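Local coordinates for probable transcriptional regulator, TetR family protein (Rhodococcus sp., PDB 3BJB) that probably binds DNA at regulatory sequences and controls transcription, as members of the TetR family of helix-turn-helix regulators generally do, at residues E29-L34 with H68-V73; N101-A106 with Q144-A149. All coordinates share one frame; numbering follows the deposited sequence.

Contact 1: E29-L34 with H68-V73; sequences EAAIEL and HLFVAV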
loop_
_atom_site.group_PDB
_atom_site.type_symbol
_atom_site.label_atom_id
_atom_site.label_comp_id
_atom_site.label_asym_id
_atom_site.label_seq_id
_atom_site.Cartn_x
_atom_site.Cartn_y
_atom_site.Cartn_z
ATOM N N GLU B 29 9.703 16.220 -15.333
ATOM C CA GLU B 29 8.946 17.455 -15.188
ATOM C C GLU B 29 7.523 17.238 -15.667
ATOM O O GLU B 29 6.559 17.338 -14.877
ATOM C CB GLU B 29 9.587 18.553 -16.031
ATOM C CG GLU B 29 9.674 19.922 -15.364
ATOM C CD GLU B 29 10.689 19.943 -14.238
ATOM O OE1 GLU B 29 11.613 20.779 -14.295
ATOM O OE2 GLU B 29 10.569 19.109 -13.306
ATOM N N ALA B 30 7.419 16.897 -16.950
ATOM C CA ALA B 30 6.149 16.746 -17.647
ATOM C C ALA B 30 5.280 15.668 -17.037
ATOM O O ALA B 30 4.057 15.818 -16.973
ATOM C CB ALA B 30 6.390 16.440 -19.097
ATOM N N ALA B 31 5.914 14.581 -16.598
ATOM C CA ALA B 31 5.217 13.483 -15.975
ATOM C C ALA B 31 4.504 14.040 -14.746
ATOM O O ALA B 31 3.268 13.845 -14.600
ATOM C CB ALA B 31 6.162 12.378 -15.641
ATOM N N ILE B 32 5.257 14.805 -13.938
ATOM C CA ILE B 32 4.738 15.460 -12.727
ATOM C C ILE B 32 3.494 16.352 -12.959
ATOM O O ILE B 32 2.495 16.205 -12.233
ATOM C CB ILE B 32 5.852 16.221 -11.952
ATOM C CG1 ILE B 32 6.826 15.229 -11.318
ATOM C CG2 ILE B 32 5.257 17.150 -10.866
ATOM C CD1 ILE B 32 8.202 15.796 -11.119
ATOM N N GLU B 33 3.543 17.235 -13.956
ATOM C CA GLU B 33 2.387 18.062 -14.348
ATOM C C GLU B 33 1.170 17.262 -14.791
ATOM O O GLU B 33 0.029 17.626 -14.486
ATOM C CB GLU B 33 2.706 18.979 -15.532
ATOM C CG GLU B 33 4.143 19.351 -15.726
ATOM C CD GLU B 33 4.256 20.663 -16.453
ATOM O OE1 GLU B 33 4.268 20.655 -17.713
ATOM O OE2 GLU B 33 4.289 21.706 -15.763
ATOM N N LEU B 34 1.390 16.194 -15.543
ATOM C CA LEU B 34 0.241 15.418 -15.989
ATOM C C LEU B 34 -0.409 14.650 -14.851
ATOM O O LEU B 34 -1.635 14.625 -14.730
ATOM C CB LEU B 34 0.581 14.554 -17.193
ATOM C CG LEU B 34 0.506 15.485 -18.412
ATOM C CD1 LEU B 34 1.809 15.555 -19.266
ATOM C CD2 LEU B 34 -0.726 15.146 -19.231
ATOM N N HIS B 68 7.264 2.436 -14.857
ATOM C CA HIS B 68 8.699 2.771 -14.796
ATOM C C HIS B 68 8.886 4.260 -14.561
ATOM O O HIS B 68 9.675 4.677 -13.711
ATOM C CB HIS B 68 9.450 2.438 -16.104
ATOM C CG HIS B 68 9.757 0.986 -16.306
ATOM N ND1 HIS B 68 8.818 0.082 -16.762
ATOM C CD2 HIS B 68 10.919 0.298 -16.181
ATOM C CE1 HIS B 68 9.382 -1.110 -16.879
ATOM N NE2 HIS B 68 10.656 -1.005 -16.535
ATOM N N LEU B 69 8.191 5.059 -15.361
ATOM C CA LEU B 69 8.340 6.496 -15.310
ATOM C C LEU B 69 7.983 7.024 -13.929
ATOM O O LEU B 69 8.791 7.725 -13.308
ATOM C CB LEU B 69 7.523 7.157 -16.403
ATOM C CG LEU B 69 7.326 8.654 -16.337
ATOM C CD1 LEU B 69 8.638 9.392 -16.683
ATOM C CD2 LEU B 69 6.204 8.998 -17.318
ATOM N N PHE B 70 6.807 6.653 -13.413
ATOM C CA PHE B 70 6.418 7.135 -12.085
ATOM C C PHE B 70 7.212 6.605 -10.882
ATOM O O PHE B 70 7.236 7.223 -9.825
ATOM C CB PHE B 70 4.925 7.027 -11.904
ATOM C CG PHE B 70 4.206 7.993 -12.713
ATOM C CD1 PHE B 70 4.211 9.328 -12.365
ATOM C CD2 PHE B 70 3.543 7.588 -13.873
ATOM C CE1 PHE B 70 3.539 10.270 -13.159
ATOM C CE2 PHE B 70 2.866 8.519 -14.662
ATOM C CZ PHE B 70 2.878 9.858 -14.307
ATOM N N VAL B 71 7.899 5.493 -11.067
ATOM C CA VAL B 71 8.857 5.023 -10.087
ATOM C C VAL B 71 10.077 5.932 -10.100
ATOM O O VAL B 71 10.558 6.340 -9.048
ATOM C CB VAL B 71 9.256 3.575 -10.363
ATOM C CG1 VAL B 71 10.565 3.226 -9.633
ATOM C CG2 VAL B 71 8.124 2.639 -9.946
ATOM N N ALA B 72 10.560 6.272 -11.290
ATOM C CA ALA B 72 11.642 7.247 -11.432
ATOM C C ALA B 72 11.215 8.626 -10.919
ATOM O O ALA B 72 12.051 9.358 -10.405
ATOM C CB ALA B 72 12.108 7.342 -12.886
ATOM N N VAL B 73 9.937 8.997 -11.077
ATOM C CA VAL B 73 9.458 10.292 -10.556
ATOM C C VAL B 73 9.546 10.264 -9.042
ATOM O O VAL B 73 10.076 11.187 -8.453
ATOM C CB VAL B 73 8.021 10.679 -11.018
ATOM C CG1 VAL B 73 7.412 11.711 -10.095
ATOM C CG2 VAL B 73 8.025 11.225 -12.431
#
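Helices 22-37 and 66-86 cross almost squarely here, the axes of Glu29-Leu34 and His68-Val73 passing 10.1 Å apart at -99°. Ala31 is the point that the second helix packs around. Its CB is directed at the other segment and meets Leu69 CD2 at 3.8 Å, while Val73 CG2, from the next turn of the same helix, comes within 3.9 Å of Ala31 CB. Leu69 has CG anti to its backbone N (chi1 168°), which brings the fork of the side chain up to that methyl. Phe70 starts off less directly, but its ring swings in so that the edge atom CE1 lies 3.9 Å from Ala31 O, near the ring plane; CE1 is also 4.2 Å from Ala31 CB. Next in sequence, Ile32 crosses Val73 obliquely, with Ile32 CG1 3.8 Å from Val73 CG1. Leu69 also touches Met45 of helix 45-51, in the predicted helix-turn-helix, and Val73 rests on Met120 of helix 114-126. Everything that meets between the segments is apolar except the Ala31 carbonyl, so shape and burial hold the first helix of the DNA-binding region against the long helix 66-86, without a directional polar bond between the two segments.

Contact 2: N101-A106 with Q144-A149; sequences NVLVRA and QIMLDA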
loop_
_atom_site.group_PDB
_atom_site.type_symbol
_atom_site.label_atom_id
_atom_site.label_comp_id
_atom_site.label_asym_id
_atom_site.label_seq_id
_atom_site.Cartn_x
_atom_site.Cartn_y
_atom_site.Cartn_z
ATOM N N ASN B 101 10.398 13.037 12.286
ATOM C CA ASN B 101 10.346 14.340 11.612
ATOM C C ASN B 101 10.462 14.262 10.086
ATOM O O ASN B 101 9.892 15.094 9.378
ATOM C CB ASN B 101 11.396 15.325 12.154
ATOM C CG ASN B 101 11.109 15.791 13.588
ATOM O OD1 ASN B 101 12.046 15.963 14.384
ATOM N ND2 ASN B 101 9.835 16.005 13.924
ATOM N N VAL B 102 11.217 13.295 9.578
ATOM C CA VAL B 102 11.317 13.140 8.136
ATOM C C VAL B 102 9.999 12.608 7.559
ATOM O O VAL B 102 9.546 13.048 6.487
ATOM C CB VAL B 102 12.536 12.240 7.683
ATOM C CG1 VAL B 102 13.731 12.461 8.534
ATOM C CG2 VAL B 102 12.188 10.761 7.664
ATOM N N LEU B 103 9.394 11.671 8.289
ATOM C CA LEU B 103 8.188 11.021 7.855
ATOM C C LEU B 103 7.070 12.045 7.806
ATOM O O LEU B 103 6.337 12.096 6.812
ATOM C CB LEU B 103 7.860 9.815 8.749
ATOM C CG LEU B 103 8.097 8.387 8.196
ATOM C CD1 LEU B 103 9.264 8.274 7.205
ATOM C CD2 LEU B 103 8.270 7.378 9.323
ATOM N N VAL B 104 7.000 12.900 8.838
ATOM C CA VAL B 104 6.032 14.004 8.915
ATOM C C VAL B 104 6.195 14.978 7.738
ATOM O O VAL B 104 5.207 15.371 7.104
ATOM C CB VAL B 104 6.147 14.783 10.273
ATOM C CG1 VAL B 104 5.378 16.101 10.250
ATOM C CG2 VAL B 104 5.671 13.909 11.440
ATOM N N ARG B 105 7.436 15.357 7.461
ATOM C CA ARG B 105 7.753 16.144 6.291
ATOM C C ARG B 105 7.317 15.521 4.967
ATOM O O ARG B 105 6.747 16.206 4.139
ATOM C CB ARG B 105 9.260 16.378 6.229
ATOM C CG ARG B 105 9.695 17.292 5.108
ATOM C CD ARG B 105 9.307 18.708 5.424
ATOM N NE ARG B 105 10.241 19.286 6.391
ATOM C CZ ARG B 105 11.450 19.752 6.080
ATOM N NH1 ARG B 105 11.893 19.726 4.816
ATOM N NH2 ARG B 105 12.209 20.249 7.044
ATOM N N ALA B 106 7.604 14.235 4.758
ATOM C CA ALA B 106 7.209 13.564 3.526
ATOM C C ALA B 106 5.674 13.421 3.406
ATOM O O ALA B 106 5.090 13.734 2.356
ATOM C CB ALA B 106 7.878 12.224 3.433
ATOM N N GLN B 144 18.038 5.705 3.493
ATOM C CA GLN B 144 19.213 6.573 3.738
ATOM C C GLN B 144 18.908 7.987 4.239
ATOM O O GLN B 144 19.781 8.642 4.797
ATOM C CB GLN B 144 20.117 6.695 2.508
ATOM C CG GLN B 144 21.175 5.642 2.419
ATOM C CD GLN B 144 22.232 5.751 3.509
ATOM O OE1 GLN B 144 23.020 4.829 3.691
ATOM N NE2 GLN B 144 22.266 6.876 4.227
ATOM N N ILE B 145 17.704 8.486 3.995
ATOM C CA ILE B 145 17.348 9.802 4.496
ATOM C C ILE B 145 17.102 9.728 5.986
ATOM O O ILE B 145 17.431 10.664 6.726
ATOM C CB ILE B 145 16.118 10.370 3.798
ATOM C CG1 ILE B 145 16.451 10.669 2.335
ATOM C CG2 ILE B 145 15.597 11.646 4.535
ATOM C CD1 ILE B 145 15.251 11.097 1.532
HETATM N N MSE B 146 16.541 8.597 6.401
HETATM C CA MSE B 146 16.141 8.345 7.772
HETATM C C MSE B 146 17.364 7.987 8.589
HETATM O O MSE B 146 17.568 8.500 9.695
HETATM C CB MSE B 146 15.131 7.202 7.826
HETATM C CG MSE B 146 13.894 7.401 6.955
HETATM SE SE MSE B 146 12.700 5.815 7.057
HETATM C CE MSE B 146 11.524 6.452 8.450
ATOM N N LEU B 147 18.170 7.097 8.030
ATOM C CA LEU B 147 19.445 6.770 8.605
ATOM C C LEU B 147 20.216 8.055 8.873
ATOM O O LEU B 147 20.671 8.261 9.984
ATOM C CB LEU B 147 20.211 5.807 7.699
ATOM C CG LEU B 147 20.434 4.349 8.149
ATOM C CD1 LEU B 147 19.760 3.931 9.477
ATOM C CD2 LEU B 147 20.104 3.357 7.054
ATOM N N ASP B 148 20.270 8.948 7.890
ATOM C CA ASP B 148 21.016 10.186 8.016
ATOM C C ASP B 148 20.389 11.111 9.044
ATOM O O ASP B 148 21.074 11.700 9.883
ATOM C CB ASP B 148 21.142 10.870 6.655
ATOM C CG ASP B 148 22.269 10.274 5.788
ATOM O OD1 ASP B 148 23.094 9.475 6.283
ATOM O OD2 ASP B 148 22.350 10.621 4.594
ATOM N N ALA B 149 19.072 11.224 8.987
ATOM C CA ALA B 149 18.372 12.079 9.921
ATOM C C ALA B 149 18.607 11.587 11.344
ATOM O O ALA B 149 18.784 12.387 12.251
ATOM C CB ALA B 149 16.881 12.133 9.604
#
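Val102 does most of the work on its side, offering its two methyls to different residues of the facing helix. Val102 CG2 lies 3.8 Å from CG of Met146, a selenomethionine, and the two side chains cross at about a right angle. Val102 CG1 points to the methyl of Ala149, one turn further along that helix, and Ile145 CG2 approaches more loosely, 4.4 Å from Val102 CB. The valine rotamer sets this division: CG1 is anti to the carbonyl carbon and faces Ala149, which leaves CG2 in the crowded position between backbone N and carbonyl carbon, aimed at Met146. Met146 runs out extended through chi2 (178°) and then bends at chi3 (95°), taking CE to the side of the Leu103 branch; the two ends are modelled too close for their detailed fit to carry meaning. Behind these side chains the axes of Asn101-Ala106 and Gln144-Ala149 come within 10.4 Å, and their directions differ by 136°, about midway between perpendicular and antiparallel. The CA atoms of Val102 and Met146 are the closest CA pair across the two segments, 6.8 Å apart. This is helix-to-helix packing inside the all-helical C-terminal domain of a TetR-type regulator, the part that in this family usually carries the ligand pocket and the dimer interface; neither segment touches the other subunit. Further out, three helices pack against these side chains. Helix 66-86 sends Phe85 against both Val102 and Ala149, and Ile78 against Ile145. Helix 157-179 places Leu166 against both Leu103 and Met146, while Ile191 and Cys195 of helix 184-198 back Leu103. Away from the apolar face, the Arg105 guanidinium reaches the carbonyls of Gly84 and Ser88 through weak hydrogen bonds, a light link to the end of helix 66-86 and the residues after it.

In the fold
Contact 1 is complete in the sequence before contact 2 begins; the first belongs to the TetR-type DNA-binding region, the second to the C-terminal domain. Their centres are 22 Å apart, to either side of the middle of the chain, and their nearest atoms stay about 11 Å from each other. What connects them is helix 66-86. Its early turns form one half of contact 1, while its later turns lie against contact 2; helix 95-111, which carries the first segment of contact 2, follows next in sequence. This continuous helix thus spans both regions, consistent with the way TetR-family proteins join ligand-responsive and DNA-binding parts.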